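Local coordinates for hypothetical protein MJ1247 (Methanocaldococcus jannaschii, PDB 1JEO) that catalyses the isomerization between 3-hexulose 6-phosphate and fructose 6-phosphate, a reaction used in making ribose 5-phosphate, at residues A[27-32]-A[126-131]; A[39-44]-A[66-71]; A[44-49]-A[96-101]; A[78-83]-A[106-111]. All blocks are in the same frame, centred on the assembly; numbering follows the deposited sequence.

Contact 1: residues A[27-32]-A[126-131]; sequences KNKLDS and ADLTIP
Lys29 reaches from helix 24-39 to strand 128-130 and brings its ammonium group to the backbone of Thr129. Its CB faces the strand and lies 4.3 Å from CG1 of Ile130. CG stands anti to the carbonyl carbon and passes CD1 of Leu128 at 4.2 Å, the two side chains crossing obliquely. CD and CE then pass the oxygen of Thr129, with CE also coming within 4.4 Å of CD of Pro131. The chain is extended up to CE and bends at its last torsion (chi4 -68°), which places NZ 2.9 Å from O of Thr129. This hydrogen bond approaches nearly along the C=O axis, with a C=O...N angle of 171°. CD2 of Leu128 touches two polar atoms of the helix, O of Lys29 and OG of Ser32, each at 3.9 Å, while CD1 of Ile130 also reaches the carbonyl of Lys29. The hydroxyl of Ser32 is itself hydrogen-bonded to Arg36. An alanine in place of Lys29 would probably leave the carbonyl of Thr129 without its ammonium partner and open a gap beside Leu128 and Pro131. Strand 128-130 is an outermost strand of the parallel sheet within this chain, paired through its backbone with strand 112-115, and Phe153 of helix 144-164 also touches Ile130. A helix laid over the edge of a parallel sheet in this way, the short helix and strand segments 120° apart in direction, belongs to the layered alpha/beta architecture of the SIS fold.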
# COMPACT_ATOMS: atom_id res chain seq x y z
N LYS A 27 -2.99 9.08 -12.29
CA LYS A 27 -1.89 9.91 -11.78
C LYS A 27 -2.38 10.64 -10.53
O LYS A 27 -1.63 10.84 -9.58
CB LYS A 27 -1.47 10.94 -12.84
CG LYS A 27 -0.09 11.58 -12.62
CD LYS A 27 0.03 12.97 -13.27
CE LYS A 27 -0.15 12.95 -14.79
NZ LYS A 27 0.89 12.15 -15.48
N ASN A 28 -3.67 10.99 -10.54
CA ASN A 28 -4.34 11.68 -9.44
C ASN A 28 -4.40 10.78 -8.20
O ASN A 28 -4.22 11.27 -7.09
CB ASN A 28 -5.75 12.12 -9.85
CG ASN A 28 -6.50 12.81 -8.72
OD1 ASN A 28 -7.46 12.27 -8.17
ND2 ASN A 28 -6.04 13.99 -8.33
N LYS A 29 -4.62 9.48 -8.41
CA LYS A 29 -4.68 8.50 -7.31
C LYS A 29 -3.31 8.36 -6.64
O LYS A 29 -3.22 8.33 -5.41
CB LYS A 29 -5.18 7.14 -7.82
CG LYS A 29 -6.65 7.12 -8.22
CD LYS A 29 -7.11 5.73 -8.61
CE LYS A 29 -8.58 5.69 -9.00
NZ LYS A 29 -9.50 5.95 -7.85
N LEU A 30 -2.26 8.36 -7.46
CA LEU A 30 -0.87 8.27 -7.00
C LEU A 30 -0.47 9.55 -6.26
O LEU A 30 0.15 9.48 -5.19
CB LEU A 30 0.08 8.01 -8.18
CG LEU A 30 1.61 8.02 -7.99
CD1 LEU A 30 2.05 6.91 -7.04
CD2 LEU A 30 2.29 7.87 -9.33
N ASP A 31 -0.85 10.70 -6.82
CA ASP A 31 -0.56 12.02 -6.24
C ASP A 31 -1.27 12.19 -4.90
O ASP A 31 -0.68 12.73 -3.96
CB ASP A 31 -0.97 13.16 -7.18
CG ASP A 31 -0.02 13.33 -8.36
OD1 ASP A 31 1.11 12.79 -8.33
OD2 ASP A 31 -0.40 14.01 -9.34
N SER A 32 -2.50 11.69 -4.82
CA SER A 32 -3.31 11.76 -3.60
C SER A 32 -2.72 10.87 -2.50
O SER A 32 -2.65 11.29 -1.35
CB SER A 32 -4.76 11.37 -3.89
OG SER A 32 -5.59 11.59 -2.77
N ALA A 126 -13.42 3.29 2.46
CA ALA A 126 -12.27 4.03 1.94
C ALA A 126 -12.58 5.39 1.31
O ALA A 126 -13.58 5.55 0.61
CB ALA A 126 -11.50 3.17 0.96
N ASP A 127 -11.68 6.34 1.56
CA ASP A 127 -11.77 7.70 1.02
C ASP A 127 -11.17 7.69 -0.39
O ASP A 127 -11.59 8.46 -1.26
CB ASP A 127 -10.97 8.66 1.91
CG ASP A 127 -11.50 10.09 1.86
OD1 ASP A 127 -12.73 10.28 1.91
OD2 ASP A 127 -10.67 11.02 1.81
N LEU A 128 -10.17 6.82 -0.58
CA LEU A 128 -9.47 6.65 -1.84
C LEU A 128 -9.28 5.16 -2.10
O LEU A 128 -8.76 4.43 -1.24
CB LEU A 128 -8.10 7.35 -1.80
CG LEU A 128 -7.09 7.17 -2.95
CD1 LEU A 128 -7.57 7.88 -4.22
CD2 LEU A 128 -5.73 7.70 -2.53
N THR A 129 -9.72 4.71 -3.27
CA THR A 129 -9.57 3.32 -3.66
C THR A 129 -8.64 3.26 -4.86
O THR A 129 -8.80 4.01 -5.83
CB THR A 129 -10.94 2.65 -3.99
OG1 THR A 129 -11.77 2.68 -2.82
CG2 THR A 129 -10.76 1.19 -4.42
N ILE A 130 -7.61 2.41 -4.76
CA ILE A 130 -6.64 2.22 -5.83
C ILE A 130 -6.73 0.76 -6.33
O ILE A 130 -6.11 -0.14 -5.75
CB ILE A 130 -5.17 2.57 -5.39
CG1 ILE A 130 -5.11 4.02 -4.86
CG2 ILE A 130 -4.20 2.40 -6.57
CD1 ILE A 130 -3.74 4.46 -4.34
N PRO A 131 -7.54 0.50 -7.39
CA PRO A 131 -7.68 -0.87 -7.92
C PRO A 131 -6.49 -1.26 -8.81
O PRO A 131 -6.02 -0.46 -9.61
CB PRO A 131 -8.96 -0.79 -8.76
CG PRO A 131 -9.65 0.48 -8.30
CD PRO A 131 -8.50 1.39 -8.06

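Contact 2: residues A[39-44]-A[66-71]; sequences KAKKIF and GFKSYF
Ile43 uses both of its backbone polar groups to join strand 43-46 to strand 69-71. Its N donates to O of Lys68 at 2.8 Å in a nearly straight bond (N-H...O 171°), and its O accepts from N of Tyr70, also at 2.8 Å but more bent (143°). This is parallel pairing, with Ile43 opposite Ser69 and Phe44 opposite Tyr70. CA of Lys42 adds a CA-H...O contact to the carbonyl of Lys68. Just ahead of the paired strands, a water bridges the two backbones, donating to O of Lys41 and accepting from N of Lys68, 2.9 Å from each.

CD1 of Ile43 lies 3.9 Å from CB of Phe67, whereas CD1 of Tyr70 sits above one face of the Phe44 ring, toward its rim. CD of Lys42 passes CE1 of Tyr70 at 3.8 Å, but a final bend (chi4 -65°) turns NZ away to salt bridges with Asp84 and Glu81. Ser69 OG is satisfied by the carbonyl of Ala59.

Within the beta-alpha-beta unit closed here, peptide groups and one bridging water carry the polar pairing and carbon atoms the rest; the ammonium groups of Lys41 and Lys68, 5.1 Å apart, would probably repel mildly.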
# COMPACT_ATOMS: atom_id res chain seq x y z
N LYS A 39 1.33 14.48 4.60
CA LYS A 39 0.51 15.27 5.52
C LYS A 39 0.10 14.55 6.81
O LYS A 39 -0.28 15.20 7.78
CB LYS A 39 -0.74 15.81 4.81
CG LYS A 39 -0.45 16.95 3.85
CD LYS A 39 -1.72 17.41 3.16
CE LYS A 39 -1.46 18.62 2.28
NZ LYS A 39 -2.69 19.01 1.53
N ALA A 40 0.20 13.22 6.82
CA ALA A 40 -0.17 12.43 8.00
C ALA A 40 0.84 12.54 9.14
O ALA A 40 2.03 12.75 8.90
CB ALA A 40 -0.35 10.97 7.62
N LYS A 41 0.35 12.40 10.37
CA LYS A 41 1.18 12.44 11.57
C LYS A 41 1.84 11.06 11.68
O LYS A 41 3.06 10.95 11.71
CB LYS A 41 0.32 12.76 12.80
CG LYS A 41 1.09 13.15 14.06
CD LYS A 41 1.69 14.55 13.96
CE LYS A 41 2.48 14.91 15.22
NZ LYS A 41 3.09 16.27 15.14
N LYS A 42 1.00 10.01 11.71
CA LYS A 42 1.46 8.62 11.77
C LYS A 42 0.77 7.84 10.65
O LYS A 42 -0.37 8.15 10.29
CB LYS A 42 1.17 7.97 13.14
CG LYS A 42 1.63 8.75 14.38
CD LYS A 42 1.60 7.94 15.68
CE LYS A 42 0.21 7.46 16.09
NZ LYS A 42 -0.77 8.52 16.42
N ILE A 43 1.47 6.87 10.07
CA ILE A 43 0.93 6.06 8.97
C ILE A 43 0.80 4.60 9.41
O ILE A 43 1.76 4.00 9.90
CB ILE A 43 1.82 6.16 7.69
CG1 ILE A 43 1.98 7.63 7.28
CG2 ILE A 43 1.18 5.39 6.52
CD1 ILE A 43 3.25 7.93 6.56
N PHE A 44 -0.40 4.04 9.24
CA PHE A 44 -0.70 2.66 9.62
C PHE A 44 -1.00 1.79 8.41
O PHE A 44 -1.78 2.16 7.54
CB PHE A 44 -1.90 2.62 10.57
CG PHE A 44 -1.63 3.21 11.92
CD1 PHE A 44 -1.60 4.61 12.11
CD2 PHE A 44 -1.43 2.38 13.03
CE1 PHE A 44 -1.38 5.17 13.38
CE2 PHE A 44 -1.21 2.92 14.32
CZ PHE A 44 -1.19 4.32 14.50
N GLY A 66 11.99 8.14 7.02
CA GLY A 66 11.76 9.08 8.10
C GLY A 66 10.35 9.30 8.60
O GLY A 66 10.15 10.10 9.51
N PHE A 67 9.38 8.62 8.00
CA PHE A 67 7.98 8.74 8.42
C PHE A 67 7.71 7.88 9.65
O PHE A 67 8.45 6.93 9.91
CB PHE A 67 7.05 8.28 7.29
CG PHE A 67 7.12 9.13 6.05
CD1 PHE A 67 7.89 8.72 4.95
CD2 PHE A 67 6.43 10.35 5.98
CE1 PHE A 67 7.97 9.51 3.78
CE2 PHE A 67 6.50 11.17 4.82
CZ PHE A 67 7.28 10.74 3.71
N LYS A 68 6.69 8.25 10.42
CA LYS A 68 6.29 7.48 11.61
C LYS A 68 5.32 6.42 11.07
O LYS A 68 4.12 6.65 10.94
CB LYS A 68 5.64 8.38 12.67
CG LYS A 68 6.62 9.38 13.30
CD LYS A 68 6.16 9.90 14.66
CE LYS A 68 5.09 10.98 14.55
NZ LYS A 68 4.61 11.44 15.89
N SER A 69 5.92 5.31 10.63
CA SER A 69 5.21 4.19 10.02
C SER A 69 5.00 3.04 10.98
O SER A 69 5.87 2.74 11.80
CB SER A 69 5.99 3.71 8.81
OG SER A 69 5.26 2.77 8.05
N TYR A 70 3.82 2.40 10.89
CA TYR A 70 3.48 1.27 11.75
C TYR A 70 2.67 0.22 11.01
O TYR A 70 1.98 0.52 10.04
CB TYR A 70 2.65 1.72 12.97
CG TYR A 70 3.36 2.68 13.90
CD1 TYR A 70 3.04 4.06 13.90
CD2 TYR A 70 4.41 2.24 14.75
CE1 TYR A 70 3.75 4.98 14.72
CE2 TYR A 70 5.12 3.15 15.57
CZ TYR A 70 4.78 4.52 15.55
OH TYR A 70 5.47 5.41 16.34
N PHE A 71 2.82 -1.03 11.44
CA PHE A 71 2.03 -2.12 10.88
C PHE A 71 1.11 -2.55 12.02
O PHE A 71 1.57 -2.84 13.12
CB PHE A 71 2.89 -3.30 10.40
CG PHE A 71 2.12 -4.28 9.55
CD1 PHE A 71 1.91 -4.03 8.18
CD2 PHE A 71 1.54 -5.44 10.12
CE1 PHE A 71 1.13 -4.90 7.39
CE2 PHE A 71 0.75 -6.32 9.34
CZ PHE A 71 0.54 -6.05 7.97
O HOH W 1 4.90 10.33 9.59

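Contact 3: residues A[44-49]-A[96-101]; sequences FIFGVG and ESVLTV
The Phe46 ring meets helix 96-106 with one face and part of its rim. CG2 of Val101 lies over that face, 4.2 Å from the ring centroid and 29° off the normal, a CH-pi contact. At the edge, near the ring plane, CA of Val98 approaches CE2 at 4.0 Å, and the same CE2 comes within 3.5 Å of O of Ser97. Phe46 has CG anti to the backbone N (chi1 -171°), from where the ring extends to the first turns of the helix. Two residues on, CG2 of Val48 touches CB of Ser97 at 3.9 Å and CG2 of Val98 at 4.1 Å.

Strand and helix run nearly antiparallel, at 158°, as is usual where helices cover a parallel alpha/beta sheet. Val48 lies in the turn between strand 43-46 and helix 49-64, near the probable substrate residue Ser51, and Val98 is close to Thr95, another probable substrate residue. An alanine at Phe46 would probably open a gap between the strand and Val98 and Val101, leaving CG2 of Val101 without its aromatic face. Around the ring, Leu88 of strand 85-89 and Val72 also touch Phe46, while Leu86 touches Val101.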
# COMPACT_ATOMS: atom_id res chain seq x y z
N PHE A 44 -0.40 4.04 9.24
CA PHE A 44 -0.70 2.66 9.62
C PHE A 44 -1.00 1.79 8.41
O PHE A 44 -1.78 2.16 7.54
CB PHE A 44 -1.90 2.62 10.57
CG PHE A 44 -1.63 3.21 11.92
CD1 PHE A 44 -1.60 4.61 12.11
CD2 PHE A 44 -1.43 2.38 13.03
CE1 PHE A 44 -1.38 5.17 13.38
CE2 PHE A 44 -1.21 2.92 14.32
CZ PHE A 44 -1.19 4.32 14.50
N ILE A 45 -0.34 0.63 8.35
CA ILE A 45 -0.54 -0.31 7.24
C ILE A 45 -1.09 -1.63 7.80
O ILE A 45 -0.68 -2.07 8.87
CB ILE A 45 0.80 -0.64 6.48
CG1 ILE A 45 1.69 0.60 6.28
CG2 ILE A 45 0.51 -1.36 5.16
CD1 ILE A 45 1.17 1.66 5.35
N PHE A 46 -2.01 -2.25 7.06
CA PHE A 46 -2.58 -3.54 7.44
C PHE A 46 -2.98 -4.37 6.23
O PHE A 46 -3.39 -3.86 5.19
CB PHE A 46 -3.79 -3.39 8.40
CG PHE A 46 -4.28 -4.71 8.98
CD1 PHE A 46 -3.43 -5.49 9.81
CD2 PHE A 46 -5.57 -5.19 8.68
CE1 PHE A 46 -3.86 -6.74 10.33
CE2 PHE A 46 -6.01 -6.44 9.20
CZ PHE A 46 -5.16 -7.22 10.02
N GLY A 47 -2.90 -5.68 6.44
CA GLY A 47 -3.26 -6.68 5.45
C GLY A 47 -3.12 -8.03 6.13
O GLY A 47 -2.40 -8.16 7.13
N VAL A 48 -3.78 -9.03 5.56
CA VAL A 48 -3.75 -10.40 6.08
C VAL A 48 -2.99 -11.28 5.08
O VAL A 48 -2.96 -10.98 3.89
CB VAL A 48 -5.22 -10.92 6.31
CG1 VAL A 48 -5.25 -12.40 6.66
CG2 VAL A 48 -5.89 -10.13 7.42
N GLY A 49 -2.35 -12.33 5.60
CA GLY A 49 -1.60 -13.28 4.78
C GLY A 49 -0.50 -12.67 3.94
O GLY A 49 0.24 -11.81 4.42
N GLU A 96 -12.72 -10.38 6.43
CA GLU A 96 -13.32 -9.92 7.68
C GLU A 96 -12.41 -9.16 8.65
O GLU A 96 -12.84 -8.15 9.22
CB GLU A 96 -14.02 -11.08 8.39
CG GLU A 96 -15.39 -11.45 7.82
CD GLU A 96 -16.48 -10.44 8.16
OE1 GLU A 96 -16.75 -10.25 9.37
OE2 GLU A 96 -17.06 -9.85 7.23
N SER A 97 -11.16 -9.62 8.79
CA SER A 97 -10.19 -8.97 9.67
C SER A 97 -9.77 -7.58 9.17
O SER A 97 -9.46 -6.70 9.98
CB SER A 97 -8.95 -9.85 9.86
OG SER A 97 -9.29 -11.02 10.57
N VAL A 98 -9.80 -7.39 7.85
CA VAL A 98 -9.47 -6.09 7.24
C VAL A 98 -10.66 -5.14 7.44
O VAL A 98 -10.46 -3.96 7.72
CB VAL A 98 -9.12 -6.26 5.71
CG1 VAL A 98 -9.00 -4.89 5.00
CG2 VAL A 98 -7.80 -7.01 5.57
N LEU A 99 -11.88 -5.68 7.37
CA LEU A 99 -13.11 -4.91 7.57
C LEU A 99 -13.26 -4.41 9.01
O LEU A 99 -13.75 -3.30 9.23
CB LEU A 99 -14.33 -5.74 7.17
CG LEU A 99 -14.55 -5.95 5.67
CD1 LEU A 99 -15.63 -7.00 5.44
CD2 LEU A 99 -14.95 -4.64 5.05
N THR A 100 -12.80 -5.22 9.97
CA THR A 100 -12.82 -4.90 11.40
C THR A 100 -11.94 -3.67 11.67
O THR A 100 -12.37 -2.73 12.35
CB THR A 100 -12.31 -6.12 12.23
OG1 THR A 100 -13.21 -7.22 12.08
CG2 THR A 100 -12.18 -5.80 13.71
N VAL A 101 -10.74 -3.67 11.08
CA VAL A 101 -9.77 -2.58 11.21
C VAL A 101 -10.29 -1.32 10.50
O VAL A 101 -10.15 -0.21 11.03
CB VAL A 101 -8.36 -3.02 10.69
CG1 VAL A 101 -7.36 -1.86 10.66
CG2 VAL A 101 -7.81 -4.13 11.58

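Contact 4: residues A[78-83]-A[106-111]; sequences PSYEKD and KNINNN
Tyr80 and Asn109 cross at about a right angle, with the phenol ring and the amide plane turned 71° from each other. The amide stands at the ring's hydroxyl end, where Tyr80 OH donates to OD1 of Asn109 at 2.8 Å, in the carbonyl plane and on a lone pair. The other branch of the amide is also used: ND2 donates to O of Lys82 at 2.9 Å (N-H...O 156°). That acceptor lies close to the amide plane, whereas ND2 itself stands well above the plane of the Lys82 carbonyl. In Asn109, chi1 of 65° brings CG toward Tyr80 and Lys82, where its amide bridges a side chain and a backbone carbonyl.

Both segments are loops leading into neighbouring strands of the parallel sheet, 85-89 and 112-115, and meet at the protein surface. Ile108 slides past Tyr80 in the opposite direction, its CB at the ring edge, in plane, 3.9 Å from CD2. Its CG2 reaches the peptide between Glu81 and Lys82, 3.7 Å from N of Lys82. The Phe44 ring packs edge-to-face with Tyr80, and Leu86 of strand 85-89 touches it. A weak bond from Asn111 N, 3.1 Å long, gives OD1 of Asn109 a second donor.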
# COMPACT_ATOMS: atom_id res chain seq x y z
N PRO A 78 1.00 1.93 18.18
CA PRO A 78 0.11 2.72 19.02
C PRO A 78 -1.31 2.93 18.50
O PRO A 78 -1.70 2.37 17.47
CB PRO A 78 0.84 4.05 19.12
CG PRO A 78 1.40 4.20 17.78
CD PRO A 78 1.91 2.82 17.44
N SER A 79 -2.03 3.80 19.20
CA SER A 79 -3.40 4.17 18.87
C SER A 79 -3.48 5.01 17.61
O SER A 79 -2.58 5.81 17.32
CB SER A 79 -4.02 4.96 20.03
OG SER A 79 -3.19 6.05 20.39
N TYR A 80 -4.56 4.80 16.87
CA TYR A 80 -4.86 5.53 15.64
C TYR A 80 -5.56 6.82 16.08
O TYR A 80 -6.56 6.77 16.80
CB TYR A 80 -5.78 4.68 14.76
CG TYR A 80 -6.05 5.22 13.38
CD1 TYR A 80 -5.10 5.09 12.35
CD2 TYR A 80 -7.27 5.86 13.08
CE1 TYR A 80 -5.36 5.60 11.06
CE2 TYR A 80 -7.54 6.37 11.79
CZ TYR A 80 -6.58 6.23 10.79
OH TYR A 80 -6.85 6.71 9.53
N GLU A 81 -4.99 7.96 15.69
CA GLU A 81 -5.54 9.27 16.04
C GLU A 81 -6.13 9.99 14.82
O GLU A 81 -5.97 9.53 13.69
CB GLU A 81 -4.49 10.11 16.76
CG GLU A 81 -4.09 9.53 18.12
CD GLU A 81 -2.99 10.30 18.81
OE1 GLU A 81 -1.85 10.31 18.29
OE2 GLU A 81 -3.25 10.88 19.88
N LYS A 82 -6.82 11.11 15.06
CA LYS A 82 -7.49 11.89 14.01
C LYS A 82 -6.66 12.40 12.82
O LYS A 82 -7.18 12.51 11.71
CB LYS A 82 -8.32 13.03 14.62
CG LYS A 82 -7.54 14.07 15.42
CD LYS A 82 -8.46 15.17 15.94
CE LYS A 82 -7.67 16.29 16.63
NZ LYS A 82 -6.79 17.04 15.69
N ASP A 83 -5.38 12.67 13.05
CA ASP A 83 -4.49 13.17 12.01
C ASP A 83 -3.66 12.08 11.33
O ASP A 83 -2.72 12.37 10.58
CB ASP A 83 -3.56 14.26 12.58
CG ASP A 83 -4.32 15.50 13.02
OD1 ASP A 83 -4.11 15.94 14.17
OD2 ASP A 83 -5.12 16.04 12.23
N LYS A 106 -12.66 4.16 10.80
CA LYS A 106 -13.73 5.00 10.25
C LYS A 106 -14.42 5.85 11.33
O LYS A 106 -14.90 6.95 11.04
CB LYS A 106 -14.75 4.12 9.49
CG LYS A 106 -15.80 4.84 8.64
CD LYS A 106 -15.21 5.68 7.51
CE LYS A 106 -16.31 6.44 6.79
NZ LYS A 106 -15.78 7.36 5.76
N ASN A 107 -14.38 5.37 12.57
CA ASN A 107 -14.96 6.08 13.72
C ASN A 107 -14.06 7.22 14.22
O ASN A 107 -14.52 8.09 14.96
CB ASN A 107 -15.24 5.11 14.87
CG ASN A 107 -16.45 4.23 14.62
OD1 ASN A 107 -16.35 3.00 14.61
ND2 ASN A 107 -17.61 4.86 14.42
N ILE A 108 -12.79 7.20 13.80
CA ILE A 108 -11.81 8.22 14.19
C ILE A 108 -11.68 9.29 13.09
O ILE A 108 -11.71 10.48 13.39
CB ILE A 108 -10.40 7.60 14.50
CG1 ILE A 108 -10.50 6.32 15.36
CG2 ILE A 108 -9.52 8.63 15.18
CD1 ILE A 108 -11.03 6.49 16.78
N ASN A 109 -11.46 8.86 11.84
CA ASN A 109 -11.36 9.78 10.69
C ASN A 109 -11.77 9.13 9.36
O ASN A 109 -12.14 7.95 9.34
CB ASN A 109 -9.96 10.46 10.59
CG ASN A 109 -8.82 9.49 10.29
OD1 ASN A 109 -8.98 8.49 9.59
ND2 ASN A 109 -7.63 9.83 10.77
N ASN A 110 -11.66 9.89 8.27
CA ASN A 110 -12.00 9.41 6.93
C ASN A 110 -10.77 9.08 6.09
O ASN A 110 -10.90 8.62 4.96
CB ASN A 110 -12.82 10.47 6.17
CG ASN A 110 -14.24 10.60 6.68
OD1 ASN A 110 -14.82 9.64 7.19
ND2 ASN A 110 -14.82 11.78 6.50
N ASN A 111 -9.59 9.27 6.67
CA ASN A 111 -8.30 9.04 6.01
C ASN A 111 -7.91 7.56 5.83
O ASN A 111 -6.94 7.07 6.42
CB ASN A 111 -7.22 9.82 6.77
CG ASN A 111 -6.15 10.42 5.87
OD1 ASN A 111 -5.11 10.86 6.35
ND2 ASN A 111 -6.40 10.42 4.56

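In the fold
From the N terminus, helix 24-39 supplies the first half of contact 1, whose loop closes 94 residues later at strand 128-130; the other three contacts are nested inside it. Strand 43-46 follows the helix and serves contacts 2 and 3, which share Phe44. Contact 2 closes first, through strand 69-71, and contact 3 crosses it along the chain, closing at helix 96-106. Contact 4 begins after contact 2 has closed and crosses contact 3. It ties together the loops before strands 85-89 and 112-115, meets contact 2 through the backbone pairing of Lys41 with Asp83, and touches contact 1 where Asn110 packs on Asp127. Contacts 1, 2 and 3 all reach the same sheet.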